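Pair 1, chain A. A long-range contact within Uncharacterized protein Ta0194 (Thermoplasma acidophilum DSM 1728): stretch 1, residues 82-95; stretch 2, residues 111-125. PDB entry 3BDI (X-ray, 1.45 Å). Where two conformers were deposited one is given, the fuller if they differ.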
# COMPACT_ATOMS: atom_id res chain seq x y z
N ASP A 82 -4.08 -11.62 -12.58
CA ASP A 82 -2.77 -11.19 -13.08
C ASP A 82 -2.21 -10.04 -12.26
O ASP A 82 -2.48 -8.89 -12.53
CB ASP A 82 -2.79 -10.84 -14.56
CG ASP A 82 -1.37 -10.75 -15.14
OD1 ASP A 82 -0.38 -10.90 -14.38
OD2 ASP A 82 -1.25 -10.53 -16.37
N LEU A 83 -1.40 -10.37 -11.29
CA LEU A 83 -0.81 -9.40 -10.40
C LEU A 83 0.17 -8.47 -11.11
O LEU A 83 0.42 -7.34 -10.67
CB LEU A 83 -0.13 -10.14 -9.25
CG LEU A 83 0.06 -9.47 -7.90
CD1 LEU A 83 0.48 -10.47 -6.81
CD2 LEU A 83 1.06 -8.45 -7.94
N LYS A 84 0.75 -8.91 -12.22
CA LYS A 84 1.55 -7.99 -13.02
C LYS A 84 0.69 -6.83 -13.56
O LYS A 84 1.22 -5.78 -13.76
CB LYS A 84 2.36 -8.71 -14.10
CG LYS A 84 3.51 -9.54 -13.50
CD LYS A 84 4.48 -10.06 -14.56
N HIS A 85 -0.62 -7.01 -13.76
CA HIS A 85 -1.50 -5.89 -14.11
C HIS A 85 -1.51 -4.84 -13.03
O HIS A 85 -1.61 -3.64 -13.32
CB HIS A 85 -2.95 -6.34 -14.27
CG HIS A 85 -3.28 -6.89 -15.60
ND1 HIS A 85 -4.58 -7.13 -16.01
CD2 HIS A 85 -2.49 -7.20 -16.65
CE1 HIS A 85 -4.56 -7.61 -17.24
NE2 HIS A 85 -3.31 -7.66 -17.65
N ALA A 86 -1.45 -5.28 -11.77
CA ALA A 86 -1.45 -4.35 -10.66
C ALA A 86 -0.14 -3.60 -10.53
O ALA A 86 -0.14 -2.45 -10.14
CB ALA A 86 -1.78 -5.05 -9.37
N ALA A 87 0.99 -4.23 -10.86
CA ALA A 87 2.25 -3.48 -10.89
C ALA A 87 2.24 -2.38 -11.94
O ALA A 87 2.73 -1.26 -11.73
CB ALA A 87 3.45 -4.48 -11.13
N GLU A 88 1.72 -2.71 -13.13
CA GLU A 88 1.49 -1.71 -14.18
C GLU A 88 0.62 -0.58 -13.65
O GLU A 88 0.96 0.59 -13.79
CB GLU A 88 0.83 -2.32 -15.42
CG GLU A 88 1.69 -3.31 -16.17
CD GLU A 88 3.00 -2.75 -16.54
OE1 GLU A 88 3.08 -1.67 -17.18
OE2 GLU A 88 3.98 -3.43 -16.19
N PHE A 89 -0.48 -0.94 -12.99
CA PHE A 89 -1.36 0.08 -12.43
C PHE A 89 -0.61 1.00 -11.50
O PHE A 89 -0.71 2.21 -11.61
CB PHE A 89 -2.54 -0.50 -11.68
CG PHE A 89 -3.41 0.58 -11.12
CD1 PHE A 89 -4.18 1.36 -11.93
CD2 PHE A 89 -3.37 0.86 -9.76
CE1 PHE A 89 -4.91 2.41 -11.39
CE2 PHE A 89 -4.11 1.88 -9.24
CZ PHE A 89 -4.88 2.64 -10.07
N ILE A 90 0.14 0.45 -10.54
CA ILE A 90 0.78 1.31 -9.55
C ILE A 90 1.81 2.26 -10.19
O ILE A 90 1.83 3.47 -9.91
CB ILE A 90 1.34 0.50 -8.36
CG1 ILE A 90 0.16 -0.10 -7.61
CG2 ILE A 90 2.24 1.40 -7.46
CD1 ILE A 90 0.50 -0.96 -6.39
N ARG A 91 2.62 1.70 -11.10
CA ARG A 91 3.57 2.53 -11.86
C ARG A 91 2.86 3.65 -12.62
O ARG A 91 3.24 4.82 -12.54
CB ARG A 91 4.33 1.66 -12.84
CG ARG A 91 5.39 2.42 -13.60
CD ARG A 91 6.02 1.54 -14.62
NE ARG A 91 5.32 1.56 -15.90
CZ ARG A 91 4.42 0.68 -16.32
NH1 ARG A 91 3.99 -0.32 -15.56
NH2 ARG A 91 3.91 0.82 -17.53
N ASP A 92 1.81 3.28 -13.35
CA ASP A 92 1.08 4.24 -14.19
C ASP A 92 0.33 5.28 -13.38
O ASP A 92 0.17 6.42 -13.80
CB ASP A 92 0.13 3.48 -15.13
CG ASP A 92 0.86 2.68 -16.22
OD1 ASP A 92 2.10 2.79 -16.31
OD2 ASP A 92 0.21 1.87 -16.92
N TYR A 93 -0.19 4.85 -12.23
CA TYR A 93 -0.92 5.71 -11.30
C TYR A 93 0.01 6.76 -10.68
O TYR A 93 -0.35 7.93 -10.63
CB TYR A 93 -1.55 4.84 -10.20
CG TYR A 93 -2.18 5.63 -9.08
CD1 TYR A 93 -3.35 6.33 -9.26
CD2 TYR A 93 -1.53 5.71 -7.84
CE1 TYR A 93 -3.88 7.04 -8.23
CE2 TYR A 93 -2.07 6.40 -6.80
CZ TYR A 93 -3.24 7.11 -6.99
OH TYR A 93 -3.80 7.84 -5.97
N LEU A 94 1.20 6.34 -10.27
CA LEU A 94 2.16 7.31 -9.78
C LEU A 94 2.54 8.30 -10.89
O LEU A 94 2.53 9.51 -10.66
CB LEU A 94 3.37 6.60 -9.22
CG LEU A 94 3.19 5.79 -7.92
CD1 LEU A 94 4.49 5.07 -7.57
CD2 LEU A 94 2.74 6.70 -6.77
N LYS A 95 2.78 7.80 -12.10
CA LYS A 95 3.13 8.66 -13.25
C LYS A 95 2.02 9.64 -13.54
O LYS A 95 2.27 10.82 -13.80
CB LYS A 95 3.42 7.81 -14.48
CG LYS A 95 3.81 8.61 -15.74
CD LYS A 95 4.21 7.69 -16.89
N GLY A 111 -1.32 -5.38 -0.49
CA GLY A 111 0.04 -5.74 -0.06
C GLY A 111 0.72 -6.61 -1.09
O GLY A 111 1.93 -6.43 -1.36
N GLY A 112 0.02 -7.60 -1.64
CA GLY A 112 0.55 -8.30 -2.78
C GLY A 112 0.89 -7.40 -3.94
O GLY A 112 1.95 -7.55 -4.60
N MSE A 113 0.03 -6.42 -4.21
CA MSE A 113 0.28 -5.53 -5.31
C MSE A 113 1.55 -4.73 -5.11
O MSE A 113 2.32 -4.51 -6.08
CB MSE A 113 -0.90 -4.58 -5.51
CG MSE A 113 -2.16 -5.24 -5.92
SE MSE A 113 -3.57 -3.95 -6.16
CE MSE A 113 -4.87 -5.17 -6.89
N VAL A 114 1.76 -4.20 -3.89
CA VAL A 114 2.96 -3.38 -3.69
C VAL A 114 4.24 -4.22 -3.72
O VAL A 114 5.28 -3.72 -4.18
CB VAL A 114 2.91 -2.54 -2.42
CG1 VAL A 114 1.75 -1.57 -2.49
CG2 VAL A 114 2.88 -3.37 -1.14
N ILE A 115 4.16 -5.46 -3.27
CA ILE A 115 5.32 -6.37 -3.41
C ILE A 115 5.64 -6.56 -4.90
O ILE A 115 6.80 -6.35 -5.35
CB ILE A 115 5.10 -7.68 -2.62
CG1 ILE A 115 5.24 -7.34 -1.11
CG2 ILE A 115 6.10 -8.80 -3.03
CD1 ILE A 115 4.83 -8.39 -0.17
N MSE A 116 4.63 -6.91 -5.69
CA MSE A 116 4.85 -7.12 -7.10
C MSE A 116 5.39 -5.88 -7.79
O MSE A 116 6.28 -5.97 -8.66
CB MSE A 116 3.58 -7.58 -7.82
CG MSE A 116 3.81 -7.86 -9.33
SE MSE A 116 5.05 -9.34 -9.67
CE MSE A 116 3.78 -10.66 -9.52
N THR A 117 4.88 -4.72 -7.45
CA THR A 117 5.40 -3.48 -8.01
C THR A 117 6.90 -3.27 -7.71
O THR A 117 7.65 -2.81 -8.57
CB THR A 117 4.62 -2.28 -7.49
OG1 THR A 117 3.23 -2.49 -7.78
CG2 THR A 117 5.09 -0.96 -8.08
N THR A 118 7.32 -3.65 -6.51
CA THR A 118 8.75 -3.55 -6.14
C THR A 118 9.60 -4.56 -6.90
O THR A 118 10.71 -4.23 -7.29
CB THR A 118 8.91 -3.69 -4.62
OG1 THR A 118 8.03 -2.77 -3.96
CG2 THR A 118 10.32 -3.35 -4.19
N LEU A 119 9.06 -5.73 -7.17
CA LEU A 119 9.77 -6.76 -7.95
C LEU A 119 9.92 -6.33 -9.40
O LEU A 119 10.95 -6.59 -10.02
CB LEU A 119 9.06 -8.12 -7.88
CG LEU A 119 8.97 -8.73 -6.48
CD1 LEU A 119 8.15 -10.03 -6.50
CD2 LEU A 119 10.35 -8.93 -5.90
N GLN A 120 8.93 -5.63 -9.95
CA GLN A 120 8.92 -5.25 -11.37
C GLN A 120 9.62 -3.94 -11.64
O GLN A 120 10.34 -3.82 -12.64
CB GLN A 120 7.50 -5.14 -11.90
CG GLN A 120 6.75 -6.43 -11.94
CD GLN A 120 7.12 -7.32 -13.11
OE1 GLN A 120 8.00 -8.18 -13.01
NE2 GLN A 120 6.45 -7.13 -14.23
N TYR A 121 9.41 -2.95 -10.76
CA TYR A 121 9.79 -1.58 -10.94
C TYR A 121 10.45 -1.05 -9.67
O TYR A 121 10.02 -0.07 -9.06
CB TYR A 121 8.55 -0.74 -11.28
CG TYR A 121 7.84 -1.20 -12.52
CD1 TYR A 121 8.50 -1.20 -13.75
CD2 TYR A 121 6.52 -1.67 -12.48
CE1 TYR A 121 7.86 -1.65 -14.89
CE2 TYR A 121 5.87 -2.09 -13.62
CZ TYR A 121 6.55 -2.09 -14.83
OH TYR A 121 5.95 -2.51 -16.01
N PRO A 122 11.56 -1.68 -9.29
CA PRO A 122 12.16 -1.27 -8.02
C PRO A 122 12.62 0.17 -7.95
O PRO A 122 12.72 0.74 -6.86
CB PRO A 122 13.36 -2.23 -7.87
CG PRO A 122 13.65 -2.69 -9.25
CD PRO A 122 12.29 -2.78 -9.92
N ASP A 123 12.92 0.76 -9.11
CA ASP A 123 13.44 2.12 -9.13
C ASP A 123 12.43 3.19 -8.77
O ASP A 123 12.80 4.33 -8.48
CB ASP A 123 14.13 2.41 -10.47
CG ASP A 123 15.30 1.44 -10.73
OD1 ASP A 123 16.04 1.11 -9.77
OD2 ASP A 123 15.44 0.99 -11.88
N ILE A 124 11.14 2.81 -8.74
CA ILE A 124 10.11 3.77 -8.34
C ILE A 124 9.72 3.69 -6.85
O ILE A 124 8.92 4.53 -6.38
CB ILE A 124 8.84 3.69 -9.25
CG1 ILE A 124 7.97 2.49 -8.95
CG2 ILE A 124 9.25 3.67 -10.74
CD1 ILE A 124 6.67 2.45 -9.79
N VAL A 125 10.29 2.72 -6.12
CA VAL A 125 9.81 2.38 -4.76
C VAL A 125 10.83 2.84 -3.72
O VAL A 125 11.96 2.36 -3.73
CB VAL A 125 9.52 0.87 -4.62
CG1 VAL A 125 9.00 0.55 -3.20
CG2 VAL A 125 8.48 0.42 -5.67
O HOH W 1 4.13 -5.53 -14.63

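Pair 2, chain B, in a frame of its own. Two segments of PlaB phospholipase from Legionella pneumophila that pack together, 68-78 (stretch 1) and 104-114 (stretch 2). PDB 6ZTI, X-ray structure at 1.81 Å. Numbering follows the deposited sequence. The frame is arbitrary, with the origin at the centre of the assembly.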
# COMPACT_ATOMS: atom_id res chain seq x y z
N THR B 68 0.01 -23.45 4.93
CA THR B 68 -0.28 -23.40 3.51
C THR B 68 -0.90 -24.72 3.04
O THR B 68 -0.83 -25.75 3.72
CB THR B 68 0.99 -23.11 2.70
OG1 THR B 68 1.84 -24.26 2.73
CG2 THR B 68 1.76 -21.90 3.27
N VAL B 69 -1.49 -24.67 1.84
CA VAL B 69 -2.02 -25.88 1.22
C VAL B 69 -0.90 -26.90 1.02
O VAL B 69 -1.09 -28.10 1.23
CB VAL B 69 -2.75 -25.53 -0.09
CG1 VAL B 69 -3.17 -26.78 -0.86
CG2 VAL B 69 -3.96 -24.68 0.20
N ASP B 70 0.28 -26.42 0.63
CA ASP B 70 1.45 -27.28 0.56
C ASP B 70 1.73 -27.97 1.89
O ASP B 70 1.97 -29.18 1.94
CB ASP B 70 2.66 -26.45 0.13
CG ASP B 70 3.95 -27.25 0.14
OD1 ASP B 70 4.07 -28.18 -0.70
OD2 ASP B 70 4.83 -26.94 0.96
N ASP B 71 1.75 -27.19 2.98
CA ASP B 71 1.93 -27.73 4.33
C ASP B 71 0.91 -28.83 4.64
O ASP B 71 1.26 -29.88 5.19
CB ASP B 71 1.78 -26.63 5.38
CG ASP B 71 2.87 -25.55 5.32
OD1 ASP B 71 3.92 -25.72 4.66
OD2 ASP B 71 2.64 -24.51 5.99
N ILE B 72 -0.37 -28.57 4.33
CA ILE B 72 -1.41 -29.50 4.73
C ILE B 72 -1.31 -30.79 3.93
O ILE B 72 -1.55 -31.88 4.46
CB ILE B 72 -2.80 -28.85 4.55
CG1 ILE B 72 -2.95 -27.66 5.51
CG2 ILE B 72 -3.91 -29.86 4.79
CD1 ILE B 72 -4.08 -26.72 5.13
N ALA B 73 -0.99 -30.70 2.64
CA ALA B 73 -0.82 -31.90 1.83
C ALA B 73 0.38 -32.72 2.31
O ALA B 73 0.31 -33.95 2.38
CB ALA B 73 -0.68 -31.53 0.36
N ARG B 74 1.47 -32.04 2.67
CA ARG B 74 2.60 -32.74 3.27
C ARG B 74 2.20 -33.42 4.58
O ARG B 74 2.67 -34.53 4.88
CB ARG B 74 3.74 -31.75 3.53
CG ARG B 74 4.75 -31.58 2.42
CD ARG B 74 5.84 -30.56 2.85
NE ARG B 74 6.82 -31.13 3.79
CZ ARG B 74 7.63 -30.41 4.56
NH1 ARG B 74 7.57 -29.08 4.54
NH2 ARG B 74 8.49 -31.01 5.37
N ALA B 75 1.38 -32.75 5.39
CA ALA B 75 0.99 -33.30 6.67
C ALA B 75 -0.03 -34.43 6.52
O ALA B 75 -0.05 -35.35 7.35
CB ALA B 75 0.44 -32.19 7.57
N PHE B 76 -0.85 -34.40 5.47
CA PHE B 76 -1.70 -35.55 5.16
C PHE B 76 -0.86 -36.80 4.93
O PHE B 76 -1.13 -37.87 5.51
CB PHE B 76 -2.57 -35.24 3.93
CG PHE B 76 -3.49 -36.36 3.54
CD1 PHE B 76 -4.55 -36.71 4.33
CD2 PHE B 76 -3.27 -37.07 2.38
CE1 PHE B 76 -5.39 -37.75 3.98
CE2 PHE B 76 -4.10 -38.10 2.03
CZ PHE B 76 -5.16 -38.45 2.84
N ASP B 77 0.20 -36.68 4.13
CA ASP B 77 1.07 -37.84 3.89
C ASP B 77 1.61 -38.40 5.19
O ASP B 77 1.66 -39.63 5.37
CB ASP B 77 2.23 -37.45 2.97
CG ASP B 77 2.94 -38.67 2.40
OD1 ASP B 77 2.34 -39.32 1.54
OD2 ASP B 77 4.09 -38.97 2.81
N GLN B 78 2.03 -37.53 6.11
CA GLN B 78 2.56 -38.00 7.39
C GLN B 78 1.47 -38.65 8.23
O GLN B 78 1.72 -39.64 8.93
CB GLN B 78 3.20 -36.84 8.15
CG GLN B 78 3.88 -37.23 9.44
CD GLN B 78 5.17 -37.98 9.20
OE1 GLN B 78 5.97 -37.59 8.34
NE2 GLN B 78 5.37 -39.06 9.93
N PRO B 104 -9.15 -30.00 -3.28
CA PRO B 104 -7.87 -29.42 -3.68
C PRO B 104 -6.68 -29.93 -2.89
O PRO B 104 -5.58 -30.05 -3.44
CB PRO B 104 -8.09 -27.92 -3.44
CG PRO B 104 -9.53 -27.72 -3.70
CD PRO B 104 -10.22 -28.99 -3.23
N ILE B 105 -6.87 -30.23 -1.61
CA ILE B 105 -5.75 -30.62 -0.75
C ILE B 105 -5.27 -32.02 -1.10
O ILE B 105 -4.07 -32.26 -1.27
CB ILE B 105 -6.16 -30.51 0.73
CG1 ILE B 105 -6.07 -29.05 1.19
CG2 ILE B 105 -5.28 -31.38 1.63
CD1 ILE B 105 -6.89 -28.73 2.44
N VAL B 106 -6.21 -32.96 -1.24
CA VAL B 106 -5.84 -34.31 -1.65
C VAL B 106 -5.26 -34.31 -3.06
O VAL B 106 -4.36 -35.11 -3.36
CB VAL B 106 -7.05 -35.25 -1.52
CG1 VAL B 106 -6.74 -36.62 -2.12
CG2 VAL B 106 -7.44 -35.38 -0.06
N ARG B 107 -5.72 -33.41 -3.93
CA ARG B 107 -5.16 -33.34 -5.27
C ARG B 107 -3.73 -32.79 -5.26
O ARG B 107 -2.91 -33.19 -6.09
CB ARG B 107 -6.03 -32.48 -6.18
CG ARG B 107 -7.41 -33.09 -6.51
CD ARG B 107 -7.98 -32.49 -7.75
NE ARG B 107 -8.23 -31.05 -7.63
CZ ARG B 107 -7.64 -30.10 -8.35
NH1 ARG B 107 -6.72 -30.39 -9.28
NH2 ARG B 107 -7.98 -28.84 -8.14
N LYS B 108 -3.44 -31.86 -4.35
CA LYS B 108 -2.07 -31.39 -4.17
C LYS B 108 -1.18 -32.49 -3.60
O LYS B 108 -0.02 -32.64 -4.00
CB LYS B 108 -2.08 -30.16 -3.26
CG LYS B 108 -0.71 -29.60 -2.94
CD LYS B 108 0.01 -29.04 -4.15
CE LYS B 108 1.35 -28.41 -3.74
NZ LYS B 108 2.16 -28.01 -4.89
N TRP B 109 -1.71 -33.26 -2.65
CA TRP B 109 -0.97 -34.40 -2.12
C TRP B 109 -0.63 -35.40 -3.22
O TRP B 109 0.52 -35.85 -3.34
CB TRP B 109 -1.78 -35.07 -1.01
CG TRP B 109 -1.24 -36.41 -0.62
CD1 TRP B 109 -0.15 -36.66 0.16
CD2 TRP B 109 -1.76 -37.68 -1.02
NE1 TRP B 109 0.04 -38.02 0.27
CE2 TRP B 109 -0.93 -38.67 -0.44
CE3 TRP B 109 -2.83 -38.09 -1.80
CZ2 TRP B 109 -1.15 -40.03 -0.63
CZ3 TRP B 109 -3.05 -39.44 -1.98
CH2 TRP B 109 -2.22 -40.39 -1.40
N MET B 110 -1.63 -35.78 -4.03
CA MET B 110 -1.37 -36.63 -5.18
C MET B 110 -0.27 -36.03 -6.06
O MET B 110 0.62 -36.75 -6.53
CB MET B 110 -2.65 -36.83 -6.01
CG MET B 110 -3.72 -37.65 -5.32
SD MET B 110 -5.32 -37.62 -6.15
CE MET B 110 -4.86 -38.39 -7.71
N ASP B 111 -0.30 -34.72 -6.26
CA ASP B 111 0.67 -34.09 -7.15
C ASP B 111 2.06 -34.08 -6.52
O ASP B 111 3.06 -34.31 -7.21
CB ASP B 111 0.20 -32.66 -7.49
CG ASP B 111 0.86 -32.10 -8.74
OD1 ASP B 111 0.61 -32.62 -9.84
OD2 ASP B 111 1.60 -31.10 -8.62
N LEU B 112 2.14 -33.87 -5.21
CA LEU B 112 3.44 -33.79 -4.56
C LEU B 112 4.13 -35.15 -4.52
O LEU B 112 5.36 -35.23 -4.65
CB LEU B 112 3.30 -33.23 -3.14
CG LEU B 112 3.11 -31.72 -2.99
CD1 LEU B 112 2.73 -31.40 -1.57
CD2 LEU B 112 4.37 -30.94 -3.40
N TYR B 113 3.37 -36.23 -4.34
CA TYR B 113 3.94 -37.54 -4.06
C TYR B 113 3.77 -38.57 -5.17
O TYR B 113 4.50 -39.56 -5.16
CB TYR B 113 3.33 -38.12 -2.76
CG TYR B 113 3.73 -37.33 -1.54
CD1 TYR B 113 4.94 -37.57 -0.90
CD2 TYR B 113 2.91 -36.32 -1.04
CE1 TYR B 113 5.32 -36.84 0.22
CE2 TYR B 113 3.29 -35.58 0.07
CZ TYR B 113 4.49 -35.85 0.69
OH TYR B 113 4.87 -35.10 1.79
N PHE B 114 2.86 -38.36 -6.13
CA PHE B 114 2.58 -39.44 -7.08
C PHE B 114 2.33 -38.98 -8.51
O PHE B 114 1.87 -39.79 -9.33
CB PHE B 114 1.38 -40.25 -6.58
CG PHE B 114 1.67 -41.03 -5.33
CD1 PHE B 114 2.39 -42.20 -5.39
CD2 PHE B 114 1.25 -40.57 -4.10
CE1 PHE B 114 2.67 -42.90 -4.24
CE2 PHE B 114 1.53 -41.26 -2.95
CZ PHE B 114 2.25 -42.44 -3.02
O HOH W 2 4.31 -27.01 -3.37
O HOH W 3 6.80 -36.97 3.17

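In both pairs two helices cross steeply, at -77° in pair 1 and -73° in pair 2, with axes 8.2 and 8.4 Å apart at closest approach; fourteen central residues superpose with an RMSD of 0.5 Å. At this close approach both pairs have alanine: A:Ala87 matches B:Ala73. The CA of A:Ala87 lies 4.3 Å from the CA of A:Thr117, and the CA of B:Ala73 lies 4.7 Å from the CA of B:Trp109, the residue matching A:Thr117. Each alanine points its CB toward the other helix. In pair 2 it is a knob in a hole formed by B:Ile105, B:Lys108, B:Trp109 and B:Leu112. In pair 1 the matching neighbourhood includes A:Met116, a selenomethionine, and A:Gln120, whose CG atoms lie 3.8 and 3.9 Å from the CB of A:Ala87. The aliphatic part of a long polar side chain can therefore line this site: B:Lys108 does so in pair 2, its CG 3.8 Å from the CB of B:Ala73.

The next rule is that the volume beside the alanine can be filled in different ways. At A:Thr117 = B:Trp109, pair 1 keeps the side chain small, and its hydroxyl turns back to its own helix, A:Thr117 OG1 donating to A:Met113 O at 2.8 Å. From the other helix, A:Ile90 brings its CD1 to 3.4 Å from A:Thr117 OG1 and to 4.0 Å from the CB of the selenomethionine A:Met113. Pair 2 fills the matching positions with two aromatic rings. B:Phe76 presents its edge to the face of B:Trp109, the planes at 86°, with B:Phe76 CD2 3.7 Å from B:Trp109 CG. A trade of size does link A:Ala86 and A:Met113 to B:Ile72 and B:Ile105: alanine against a long side chain in pair 1 (A:Ala86 CB to A:Met113 CG, 3.5 Å), two branched ones in pair 2 (B:Ile72 CG2 to B:Ile105 CG2, 3.8 Å).

The polar solutions differ clearly at A:Arg91 = B:Asp77. Here pair 2 makes its one direct hydrogen bond between the helices, B:Trp109 NE1 donating to B:Asp77 OD1 at 2.9 Å and a nearly straight 171°. Pair 1 has none among its modelled atoms. Instead A:Arg91 lays its CD over the face of A:Tyr121, 3.5 Å from the ring centroid, while its guanidinium forms a salt bridge to A:Glu88 within its own helix. A tyrosine stands at the matching position in pair 2, B:Tyr113, and its face again receives the matching side chain: the CB of B:Asp77 sits 4.0 Å from that ring centroid.

Water links the two helices in both pairs. In pair 1 one water donates to A:Lys84 O and A:Glu88 OE2 and accepts from A:Gln120 NE2; in pair 2 another accepts from B:Lys108 NZ and donates to B:Asp70 OD1. Both contacts set an alanine at the crossing, and the volume around it is divided in more than one way.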